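Local coordinates for protein histone acetyltransferase HPA2 and related acetyltransferases (Corynebacterium glutamicum ATCC 13032, PDB 2QEC) that probably transfers an acyl group, most likely acetyl from acetyl-CoA, to an acceptor substrate, being a GCN5-related N-acetyltransferase, at residues F119-L128 with R153-E162; K44-K55 with P96-G103. The protein carries 1 engineered substitution. All coordinates share one frame; numbering follows the deposited sequence.

Interaction 1: residues F119-L128 with R153-E162. With EDO (1,2-ethanediol), chain F; EDO (1,2-ethanediol), chain J.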
loop_
_atom_site.group_PDB
_atom_site.type_symbol
_atom_site.label_atom_id
_atom_site.label_comp_id
_atom_site.label_asym_id
_atom_site.label_seq_id
_atom_site.Cartn_x
_atom_site.Cartn_y
_atom_site.Cartn_z
ATOM N N PHE A 119 -5.286 -6.839 -4.839
ATOM C CA PHE A 119 -5.004 -5.421 -4.598
ATOM C C PHE A 119 -4.568 -5.127 -3.164
ATOM O O PHE A 119 -4.194 -4.002 -2.863
ATOM C CB PHE A 119 -6.237 -4.609 -4.973
ATOM C CG PHE A 119 -6.515 -4.603 -6.444
ATOM C CD1 PHE A 119 -5.855 -3.730 -7.282
ATOM C CD2 PHE A 119 -7.432 -5.492 -7.004
ATOM C CE1 PHE A 119 -6.087 -3.715 -8.630
ATOM C CE2 PHE A 119 -7.661 -5.486 -8.376
ATOM C CZ PHE A 119 -6.998 -4.587 -9.187
ATOM N N HIS A 120 -4.578 -6.138 -2.290
ATOM C CA HIS A 120 -4.034 -6.011 -0.958
ATOM C C HIS A 120 -2.517 -5.875 -1.028
ATOM O O HIS A 120 -1.832 -6.669 -1.674
ATOM C CB HIS A 120 -4.326 -7.216 -0.063
ATOM C CG HIS A 120 -5.774 -7.446 0.206
ATOM N ND1 HIS A 120 -6.268 -7.718 1.469
ATOM C CD2 HIS A 120 -6.842 -7.484 -0.630
ATOM C CE1 HIS A 120 -7.569 -7.886 1.399
ATOM N NE2 HIS A 120 -7.946 -7.757 0.143
ATOM N N PRO A 121 -1.986 -4.893 -0.340
ATOM C CA PRO A 121 -0.520 -4.816 -0.260
ATOM C C PRO A 121 0.123 -6.109 0.294
ATOM O O PRO A 121 -0.492 -6.861 1.043
ATOM C CB PRO A 121 -0.279 -3.573 0.618
ATOM C CG PRO A 121 -1.602 -2.776 0.487
ATOM C CD PRO A 121 -2.649 -3.813 0.410
ATOM N N LYS A 122 1.328 -6.424 -0.168
ATOM C CA LYS A 122 1.935 -7.712 0.160
ATOM C C LYS A 122 2.734 -7.588 1.437
ATOM O O LYS A 122 3.931 -7.847 1.473
ATOM C CB LYS A 122 2.842 -8.181 -0.976
ATOM C CG LYS A 122 2.134 -8.296 -2.326
ATOM C CD LYS A 122 1.141 -9.463 -2.344
ATOM C CE LYS A 122 0.615 -9.772 -3.765
ATOM N NZ LYS A 122 -0.426 -10.851 -3.726
ATOM N N PHE A 123 2.060 -7.159 2.478
ATOM C CA PHE A 123 2.646 -6.964 3.794
ATOM C C PHE A 123 1.551 -7.347 4.774
ATOM O O PHE A 123 0.381 -7.229 4.441
ATOM C CB PHE A 123 3.007 -5.494 3.993
ATOM C CG PHE A 123 3.987 -4.989 2.978
ATOM C CD1 PHE A 123 5.323 -5.237 3.145
ATOM C CD2 PHE A 123 3.560 -4.326 1.828
ATOM C CE1 PHE A 123 6.254 -4.807 2.189
ATOM C CE2 PHE A 123 4.453 -3.900 0.888
ATOM C CZ PHE A 123 5.814 -4.130 1.083
ATOM N N PRO A 124 1.926 -7.817 5.978
ATOM C CA PRO A 124 0.898 -8.296 6.925
ATOM C C PRO A 124 -0.061 -7.210 7.321
ATOM O O PRO A 124 0.336 -6.050 7.528
ATOM C CB PRO A 124 1.714 -8.776 8.136
ATOM C CG PRO A 124 3.124 -8.969 7.599
ATOM C CD PRO A 124 3.297 -7.970 6.507
ATOM N N HIS A 125 -1.347 -7.557 7.375
ATOM C CA HIS A 125 -2.339 -6.592 7.714
ATOM C C HIS A 125 -3.603 -7.265 8.163
ATOM O O HIS A 125 -3.893 -8.396 7.750
ATOM C CB HIS A 125 -2.680 -5.695 6.496
ATOM C CG HIS A 125 -3.205 -6.445 5.304
ATOM N ND1 HIS A 125 -2.361 -7.003 4.366
ATOM C CD2 HIS A 125 -4.469 -6.715 4.883
ATOM C CE1 HIS A 125 -3.087 -7.603 3.434
ATOM N NE2 HIS A 125 -4.369 -7.433 3.715
ATOM N N TRP A 126 -4.399 -6.532 8.943
ATOM C CA TRP A 126 -5.807 -6.885 9.161
ATOM C C TRP A 126 -6.636 -6.469 7.942
ATOM O O TRP A 126 -6.289 -5.535 7.264
ATOM C CB TRP A 126 -6.373 -6.158 10.373
ATOM C CG TRP A 126 -5.781 -6.589 11.670
ATOM C CD1 TRP A 126 -4.534 -6.278 12.165
ATOM C CD2 TRP A 126 -6.376 -7.460 12.596
ATOM N NE1 TRP A 126 -4.345 -6.897 13.380
ATOM C CE2 TRP A 126 -5.485 -7.608 13.674
ATOM C CE3 TRP A 126 -7.652 -8.102 12.660
ATOM C CZ2 TRP A 126 -5.796 -8.382 14.784
ATOM C CZ3 TRP A 126 -7.934 -8.869 13.749
ATOM C CH2 TRP A 126 -7.024 -8.993 14.803
ATOM N N TYR A 127 -7.725 -7.180 7.660
ATOM C CA TYR A 127 -8.642 -6.783 6.587
ATOM C C TYR A 127 -10.011 -6.635 7.180
ATOM O O TYR A 127 -10.494 -7.589 7.709
ATOM C CB TYR A 127 -8.690 -7.870 5.512
ATOM C CG TYR A 127 -9.701 -7.734 4.380
ATOM C CD1 TYR A 127 -9.999 -6.507 3.807
ATOM C CD2 TYR A 127 -10.357 -8.863 3.875
ATOM C CE1 TYR A 127 -10.900 -6.393 2.792
ATOM C CE2 TYR A 127 -11.247 -8.754 2.853
ATOM C CZ TYR A 127 -11.505 -7.526 2.302
ATOM O OH TYR A 127 -12.415 -7.411 1.291
ATOM N N LEU A 128 -10.604 -5.459 7.034
ATOM C CA LEU A 128 -12.007 -5.243 7.337
ATOM C C LEU A 128 -12.806 -5.544 6.094
ATOM O O LEU A 128 -12.809 -4.736 5.155
ATOM C CB LEU A 128 -12.231 -3.809 7.799
ATOM C CG LEU A 128 -13.710 -3.489 8.053
ATOM C CD1 LEU A 128 -14.311 -4.480 9.042
ATOM C CD2 LEU A 128 -13.827 -2.055 8.508
ATOM N N ARG A 153 -8.092 -3.370 18.636
ATOM C CA ARG A 153 -7.516 -4.734 18.568
ATOM C C ARG A 153 -6.309 -4.833 17.647
ATOM O O ARG A 153 -5.334 -5.548 17.929
ATOM C CB ARG A 153 -8.589 -5.728 18.133
ATOM C CG ARG A 153 -8.088 -7.169 17.992
ATOM C CD ARG A 153 -9.270 -8.107 17.839
ATOM N NE ARG A 153 -9.967 -7.630 16.655
ATOM C CZ ARG A 153 -11.274 -7.600 16.484
ATOM N NH1 ARG A 153 -12.121 -8.093 17.419
ATOM N NH2 ARG A 153 -11.741 -7.067 15.364
ATOM N N ALA A 154 -6.369 -4.135 16.531
ATOM C CA ALA A 154 -5.274 -4.129 15.600
ATOM C C ALA A 154 -4.019 -3.440 16.151
ATOM O O ALA A 154 -2.886 -3.778 15.757
ATOM C CB ALA A 154 -5.721 -3.453 14.303
ATOM N N GLY A 155 -4.199 -2.455 17.029
ATOM C CA GLY A 155 -3.069 -1.766 17.690
ATOM C C GLY A 155 -2.038 -1.218 16.750
ATOM O O GLY A 155 -2.351 -0.384 15.925
ATOM N N ASP A 156 -0.809 -1.717 16.879
ATOM C CA ASP A 156 0.351 -1.345 16.044
ATOM C C ASP A 156 0.371 -1.901 14.646
ATOM O O ASP A 156 1.287 -1.557 13.868
ATOM C CB ASP A 156 1.656 -1.842 16.704
ATOM C CG ASP A 156 2.135 -0.929 17.753
ATOM O OD1 ASP A 156 1.411 0.084 17.969
ATOM O OD2 ASP A 156 3.216 -1.211 18.354
ATOM N N GLU A 157 -0.557 -2.802 14.344
ATOM C CA GLU A 157 -0.556 -3.469 13.081
ATOM C C GLU A 157 -1.369 -2.660 12.051
ATOM O O GLU A 157 -2.214 -1.819 12.397
ATOM C CB GLU A 157 -1.071 -4.910 13.265
ATOM C CG GLU A 157 -0.165 -5.736 14.226
ATOM C CD GLU A 157 -0.757 -7.049 14.721
ATOM O OE1 GLU A 157 -1.998 -7.226 14.791
ATOM O OE2 GLU A 157 0.050 -7.920 15.127
ATOM N N ALA A 158 -1.144 -2.993 10.797
ATOM C CA ALA A 158 -1.786 -2.385 9.632
ATOM C C ALA A 158 -3.200 -2.937 9.379
ATOM O O ALA A 158 -3.522 -4.058 9.737
ATOM C CB ALA A 158 -0.921 -2.613 8.426
ATOM N N ILE A 159 -4.017 -2.119 8.730
ATOM C CA ILE A 159 -5.348 -2.497 8.312
ATOM C C ILE A 159 -5.555 -2.072 6.835
ATOM O O ILE A 159 -5.254 -0.948 6.469
ATOM C CB ILE A 159 -6.403 -1.810 9.165
ATOM C CG1 ILE A 159 -6.076 -1.956 10.658
ATOM C CG2 ILE A 159 -7.797 -2.415 8.848
ATOM C CD1 ILE A 159 -7.137 -1.307 11.616
ATOM N N TYR A 160 -6.104 -2.989 6.033
ATOM C CA TYR A 160 -6.611 -2.737 4.669
ATOM C C TYR A 160 -8.152 -2.782 4.639
ATOM O O TYR A 160 -8.758 -3.576 5.335
ATOM C CB TYR A 160 -6.010 -3.811 3.721
ATOM C CG TYR A 160 -6.462 -3.758 2.270
ATOM C CD1 TYR A 160 -5.900 -2.890 1.384
ATOM C CD2 TYR A 160 -7.512 -4.561 1.817
ATOM C CE1 TYR A 160 -6.333 -2.824 0.038
ATOM C CE2 TYR A 160 -7.963 -4.498 0.493
ATOM C CZ TYR A 160 -7.328 -3.624 -0.402
ATOM O OH TYR A 160 -7.735 -3.539 -1.720
ATOM N N LEU A 161 -8.768 -1.892 3.867
ATOM C CA LEU A 161 -10.149 -1.962 3.531
ATOM C C LEU A 161 -10.378 -1.343 2.147
ATOM O O LEU A 161 -9.503 -0.729 1.549
ATOM C CB LEU A 161 -11.027 -1.273 4.607
ATOM C CG LEU A 161 -10.760 0.211 4.917
ATOM C CD1 LEU A 161 -11.352 1.141 3.847
ATOM C CD2 LEU A 161 -11.339 0.564 6.244
ATOM N N GLU A 162 -11.577 -1.538 1.622
ATOM C CA GLU A 162 -11.994 -0.967 0.343
ATOM C C GLU A 162 -13.236 -0.172 0.558
ATOM O O GLU A 162 -14.275 -0.753 0.866
ATOM C CB GLU A 162 -12.222 -2.099 -0.633
ATOM C CG GLU A 162 -10.874 -2.681 -1.097
ATOM C CD GLU A 162 -10.966 -4.085 -1.685
ATOM O OE1 GLU A 162 -12.078 -4.612 -1.750
ATOM O OE2 GLU A 162 -9.921 -4.636 -2.129
HETATM C C1 EDO F . -4.153 -0.416 13.555
HETATM O O1 EDO F . -3.972 0.678 12.662
HETATM C C2 EDO F . -5.010 -0.110 14.781
HETATM O O2 EDO F . -4.728 1.131 15.418
HETATM C C1 EDO J . -0.865 -5.515 17.773
HETATM O O1 EDO J . -2.156 -5.992 18.160
HETATM C C2 EDO J . -0.163 -4.801 18.898
HETATM O O2 EDO J . -0.410 -3.384 18.896
HETATM O O HOH W 1 -10.192 -7.931 -1.042
HETATM O O HOH W 2 0.288 -5.417 10.251
HETATM O O HOH W 3 -13.301 -3.336 2.940
#
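Tyr160 lies against His120 and Pro121 beside the parallel strands 126-133 and 159-163 of a GNAT beta-alpha-beta unit. Its CB meets His125 CD2 at 3.5 Å. With CG anti to the backbone N (chi1 177°), the ring points along the same course as those of His125 and Tyr127. CD1 touches Pro121 CD, while CD2 and CE2 pass over the His120 ring, with CE2 3.3 Å from His120 NE2; the two planes are 35° apart. At the tip, Tyr160 OH donates a very short bond of 2.5 Å to Glu162 OE2.

Between the strands, Trp126 N donates to Ala158 O, Tyr160 N to Trp126 O and Leu128 N to Tyr160 O; a water then bridges Leu128 O and Glu162 N, consistent with the splay of these strands in GNAT folds. On the opposite face, Trp126 NE1 donates to Glu157 OE1 (2.8 Å, 163°) on the anti side, tilted out of the carboxylate plane, and Ala154 CB sits over the five-membered ring.

His120 ND1 and His125 NE2 share one hydrogen bond, and His125 ND1 donates to Phe123 O. One proton therefore appears to lie between the imidazoles, and the rotation of His125 is fixed.

Interaction 2: residues K44-K55 with P96-G103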
loop_
_atom_site.group_PDB
_atom_site.type_symbol
_atom_site.label_atom_id
_atom_site.label_comp_id
_atom_site.label_asym_id
_atom_site.label_seq_id
_atom_site.Cartn_x
_atom_site.Cartn_y
_atom_site.Cartn_z
ATOM N N LYS A 44 -29.572 -16.833 -1.993
ATOM C CA LYS A 44 -28.212 -17.176 -2.382
ATOM C C LYS A 44 -27.211 -16.267 -1.635
ATOM O O LYS A 44 -26.187 -16.741 -1.150
ATOM C CB LYS A 44 -28.030 -17.084 -3.896
ATOM C CG LYS A 44 -28.836 -18.138 -4.664
ATOM C CD LYS A 44 -28.680 -18.012 -6.201
ATOM C CE LYS A 44 -29.525 -16.882 -6.812
ATOM N NZ LYS A 44 -29.718 -17.024 -8.324
ATOM N N LEU A 45 -27.548 -14.994 -1.470
ATOM C CA LEU A 45 -26.703 -14.075 -0.672
ATOM C C LEU A 45 -26.590 -14.540 0.774
ATOM O O LEU A 45 -25.503 -14.511 1.369
ATOM C CB LEU A 45 -27.295 -12.674 -0.682
ATOM C CG LEU A 45 -26.581 -11.554 0.113
ATOM C CD1 LEU A 45 -25.215 -11.371 -0.415
ATOM C CD2 LEU A 45 -27.333 -10.268 0.012
ATOM N N ARG A 46 -27.734 -14.902 1.347
ATOM C CA ARG A 46 -27.800 -15.517 2.662
ATOM C C ARG A 46 -26.898 -16.747 2.805
ATOM O O ARG A 46 -26.112 -16.835 3.747
ATOM C CB ARG A 46 -29.229 -15.887 2.995
ATOM C CG ARG A 46 -29.330 -16.506 4.408
ATOM C CD ARG A 46 -30.762 -16.816 4.792
ATOM N NE ARG A 46 -31.541 -15.585 4.822
ATOM C CZ ARG A 46 -31.623 -14.745 5.851
ATOM N NH1 ARG A 46 -30.996 -14.994 7.007
ATOM N NH2 ARG A 46 -32.380 -13.650 5.708
ATOM N N ALA A 47 -26.965 -17.662 1.838
ATOM C CA ALA A 47 -26.103 -18.840 1.817
ATOM C C ALA A 47 -24.627 -18.444 1.770
ATOM O O ALA A 47 -23.815 -19.057 2.445
ATOM C CB ALA A 47 -26.444 -19.739 0.632
ATOM N N LEU A 48 -24.296 -17.397 1.024
ATOM C CA LEU A 48 -22.896 -16.942 0.920
ATOM C C LEU A 48 -22.360 -16.502 2.267
ATOM O O LEU A 48 -21.292 -16.937 2.687
ATOM C CB LEU A 48 -22.746 -15.791 -0.088
ATOM C CG LEU A 48 -21.333 -15.149 -0.158
ATOM C CD1 LEU A 48 -20.279 -16.198 -0.549
ATOM C CD2 LEU A 48 -21.244 -13.974 -1.075
ATOM N N PHE A 49 -23.095 -15.606 2.916
ATOM C CA PHE A 49 -22.755 -15.138 4.257
ATOM C C PHE A 49 -22.685 -16.271 5.298
ATOM O O PHE A 49 -21.778 -16.283 6.122
ATOM C CB PHE A 49 -23.733 -14.043 4.718
ATOM C CG PHE A 49 -23.557 -12.709 4.017
ATOM C CD1 PHE A 49 -22.303 -12.153 3.857
ATOM C CD2 PHE A 49 -24.646 -11.991 3.561
ATOM C CE1 PHE A 49 -22.146 -10.930 3.256
ATOM C CE2 PHE A 49 -24.483 -10.745 2.948
ATOM C CZ PHE A 49 -23.228 -10.229 2.800
ATOM N N GLU A 50 -23.624 -17.221 5.260
ATOM C CA GLU A 50 -23.565 -18.375 6.165
ATOM C C GLU A 50 -22.269 -19.164 6.013
ATOM O O GLU A 50 -21.667 -19.550 7.007
ATOM C CB GLU A 50 -24.760 -19.283 5.956
ATOM C CG GLU A 50 -26.035 -18.651 6.425
ATOM C CD GLU A 50 -27.278 -19.430 6.076
ATOM O OE1 GLU A 50 -27.256 -20.240 5.105
ATOM O OE2 GLU A 50 -28.295 -19.202 6.773
ATOM N N LEU A 51 -21.841 -19.365 4.779
ATOM C CA LEU A 51 -20.613 -20.082 4.449
ATOM C C LEU A 51 -19.335 -19.323 4.843
ATOM O O LEU A 51 -18.402 -19.919 5.379
ATOM C CB LEU A 51 -20.587 -20.353 2.948
ATOM C CG LEU A 51 -19.369 -21.083 2.375
ATOM C CD1 LEU A 51 -19.405 -22.559 2.734
ATOM C CD2 LEU A 51 -19.323 -20.908 0.892
ATOM N N GLN A 52 -19.294 -18.024 4.557
ATOM C CA GLN A 52 -18.156 -17.184 4.929
ATOM C C GLN A 52 -17.967 -17.175 6.457
ATOM O O GLN A 52 -16.865 -17.344 6.939
ATOM C CB GLN A 52 -18.309 -15.755 4.377
ATOM C CG GLN A 52 -17.856 -15.588 2.927
ATOM C CD GLN A 52 -18.257 -14.262 2.322
ATOM O OE1 GLN A 52 -19.137 -13.581 2.816
ATOM N NE2 GLN A 52 -17.593 -13.883 1.251
ATOM N N ILE A 53 -19.038 -16.996 7.209
ATOM C CA ILE A 53 -18.957 -17.028 8.669
ATOM C C ILE A 53 -18.496 -18.383 9.186
ATOM O O ILE A 53 -17.619 -18.475 10.039
ATOM C CB ILE A 53 -20.315 -16.683 9.289
ATOM C CG1 ILE A 53 -20.582 -15.189 9.128
ATOM C CG2 ILE A 53 -20.399 -17.107 10.793
ATOM C CD1 ILE A 53 -22.013 -14.837 9.429
ATOM N N GLU A 54 -19.085 -19.436 8.647
ATOM C CA GLU A 54 -18.885 -20.780 9.160
ATOM C C GLU A 54 -17.472 -21.282 8.876
ATOM O O GLU A 54 -16.835 -21.872 9.753
ATOM C CB GLU A 54 -19.940 -21.695 8.543
ATOM C CG GLU A 54 -19.861 -23.153 8.898
ATOM C CD GLU A 54 -20.602 -24.004 7.882
ATOM O OE1 GLU A 54 -21.832 -23.814 7.733
ATOM O OE2 GLU A 54 -19.944 -24.843 7.229
ATOM N N LYS A 55 -16.979 -21.005 7.672
ATOM C CA LYS A 55 -15.733 -21.589 7.179
ATOM C C LYS A 55 -14.548 -20.634 7.137
ATOM O O LYS A 55 -13.433 -21.068 6.920
ATOM C CB LYS A 55 -15.952 -22.154 5.768
ATOM C CG LYS A 55 -16.957 -23.308 5.698
ATOM C CD LYS A 55 -16.331 -24.624 6.146
ATOM C CE LYS A 55 -17.229 -25.832 5.852
ATOM N NZ LYS A 55 -16.457 -27.119 5.770
ATOM N N PRO A 96 -18.394 -26.565 -4.243
ATOM C CA PRO A 96 -19.461 -27.524 -3.931
ATOM C C PRO A 96 -20.768 -26.819 -3.527
ATOM O O PRO A 96 -21.750 -26.851 -4.277
ATOM C CB PRO A 96 -18.870 -28.353 -2.777
ATOM C CG PRO A 96 -17.701 -27.557 -2.261
ATOM C CD PRO A 96 -17.196 -26.757 -3.410
ATOM N N ARG A 97 -20.760 -26.180 -2.356
ATOM C CA ARG A 97 -21.849 -25.295 -1.921
ATOM C C ARG A 97 -21.745 -23.992 -2.699
ATOM O O ARG A 97 -22.705 -23.226 -2.806
ATOM C CB ARG A 97 -21.732 -25.002 -0.422
ATOM C CG ARG A 97 -23.050 -24.668 0.259
ATOM C CD ARG A 97 -22.839 -24.141 1.680
ATOM N NE ARG A 97 -21.984 -24.998 2.504
ATOM C CZ ARG A 97 -21.747 -24.804 3.801
ATOM N NH1 ARG A 97 -22.302 -23.790 4.463
ATOM N NH2 ARG A 97 -20.951 -25.641 4.446
ATOM N N LEU A 98 -20.553 -23.753 -3.229
ATOM C CA LEU A 98 -20.290 -22.612 -4.069
ATOM C C LEU A 98 -20.986 -22.756 -5.419
ATOM O O LEU A 98 -21.401 -21.756 -6.007
ATOM C CB LEU A 98 -18.787 -22.447 -4.256
ATOM C CG LEU A 98 -18.014 -22.241 -2.956
ATOM C CD1 LEU A 98 -16.533 -22.565 -3.165
ATOM C CD2 LEU A 98 -18.224 -20.825 -2.440
ATOM N N VAL A 99 -21.109 -23.991 -5.910
ATOM C CA VAL A 99 -21.907 -24.261 -7.110
ATOM C C VAL A 99 -23.365 -23.829 -6.890
ATOM O O VAL A 99 -24.052 -23.438 -7.839
ATOM C CB VAL A 99 -21.871 -25.760 -7.519
ATOM N N SER A 100 -23.818 -23.898 -5.636
ATOM C CA SER A 100 -25.187 -23.540 -5.264
ATOM C C SER A 100 -25.403 -22.032 -5.168
ATOM O O SER A 100 -26.508 -21.546 -5.377
ATOM C CB SER A 100 -25.548 -24.187 -3.925
ATOM O OG SER A 100 -25.271 -25.582 -3.953
ATOM N N ILE A 101 -24.345 -21.304 -4.832
ATOM C CA ILE A 101 -24.399 -19.844 -4.696
ATOM C C ILE A 101 -24.129 -19.130 -6.037
ATOM O O ILE A 101 -24.826 -18.170 -6.377
ATOM C CB ILE A 101 -23.399 -19.375 -3.607
ATOM C CG1 ILE A 101 -23.853 -19.903 -2.225
ATOM C CG2 ILE A 101 -23.252 -17.853 -3.614
ATOM C CD1 ILE A 101 -22.721 -20.260 -1.260
ATOM N N PHE A 102 -23.143 -19.626 -6.794
ATOM C CA PHE A 102 -22.677 -18.978 -8.032
ATOM C C PHE A 102 -22.953 -19.765 -9.336
ATOM O O PHE A 102 -22.846 -19.203 -10.425
ATOM C CB PHE A 102 -21.157 -18.723 -7.956
ATOM C CG PHE A 102 -20.700 -18.023 -6.691
ATOM C CD1 PHE A 102 -20.917 -16.669 -6.518
ATOM C CD2 PHE A 102 -20.028 -18.723 -5.690
ATOM C CE1 PHE A 102 -20.490 -16.018 -5.364
ATOM C CE2 PHE A 102 -19.604 -18.085 -4.536
ATOM C CZ PHE A 102 -19.828 -16.727 -4.375
ATOM N N GLY A 103 -23.287 -21.050 -9.233
ATOM C CA GLY A 103 -23.270 -21.937 -10.398
ATOM C C GLY A 103 -21.855 -22.341 -10.770
ATOM O O GLY A 103 -21.633 -22.942 -11.832
HETATM O O HOH W 4 -23.994 -21.635 2.913
#
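Ile101 fits as a knob into a hole formed by Lys44, Ala47, Leu48 and Leu51, where two helices of this GNAT protein run roughly antiparallel. Helix 43-60 leads into strand 61-67, and helix 98-102 lies in the connection between strands 73-80 and 126-133. The axes of segments 44-55 and 98-102 approach to 9.2 Å, with 143° between their directions. The pairing illustrates how a short helix can be packed through one interlocking side chain, flanked by further apolar contacts, with a surface salt bridge at the margin.

Apolar packing comes first. Ile101 CG1 meets Ala47 CB at 3.9 Å, CG2 faces Leu48 CB, and CD1 reaches the backbone of Leu48 at CA. Having CG1 beside the backbone N (chi1 -66°) directs this longer branch into the hole. Leu51 divides its two methyls: CD2 touches Leu98 CD2 at 3.5 Å and also meets Ile101 CD1, whereas CD1 covers Arg97. Farther along, Leu48 CD1 approaches Phe102 CZ, the two side chains crossing at about a right angle.

The aliphatic part of Lys44 runs past the end of the short helix, its CD 3.9 Å from Ile101 O, a carbonyl buried here without a polar partner. The ammonium group bonds instead to the carbonyls of Pro36 and Pro38.

Charge pairing closes the other end. Arg97 NH2 donates to Glu54 OE2 at 3.1 Å, on the syn side of the carboxylate, the two planes 46° apart. The bond from NH1 to OE1 is weak and Glu54 poorly ordered, so this salt bridge is probably mobile. A water accepts from Arg97 NH1 and donates to Ala47 O. Over the centre of one guanidinium face sits the Leu51 methyl, CD1 lying 3.4 Å from Arg97 CZ.

Interactions 1 and 2 contrast sheet construction with helix packing at the surface. Residues 119-128 and 153-162 join neighbouring strands in the middle of the mixed sheet; the contact is partly buried, combining backbone bonds with aromatic rings and polar groups. Residues 44-55 and 96-103 instead bring two helices together by aliphatic interlocking, without a direct backbone hydrogen bond between them, and a salt bridge lies at the margin. The contacts share no element, although helix 98-102 and strand 126-133 are successive in the chain. Their centres are 25 Å apart and their nearest atoms about 8 Å, so they do not touch, although all four segments belong to the GNAT part of the chain.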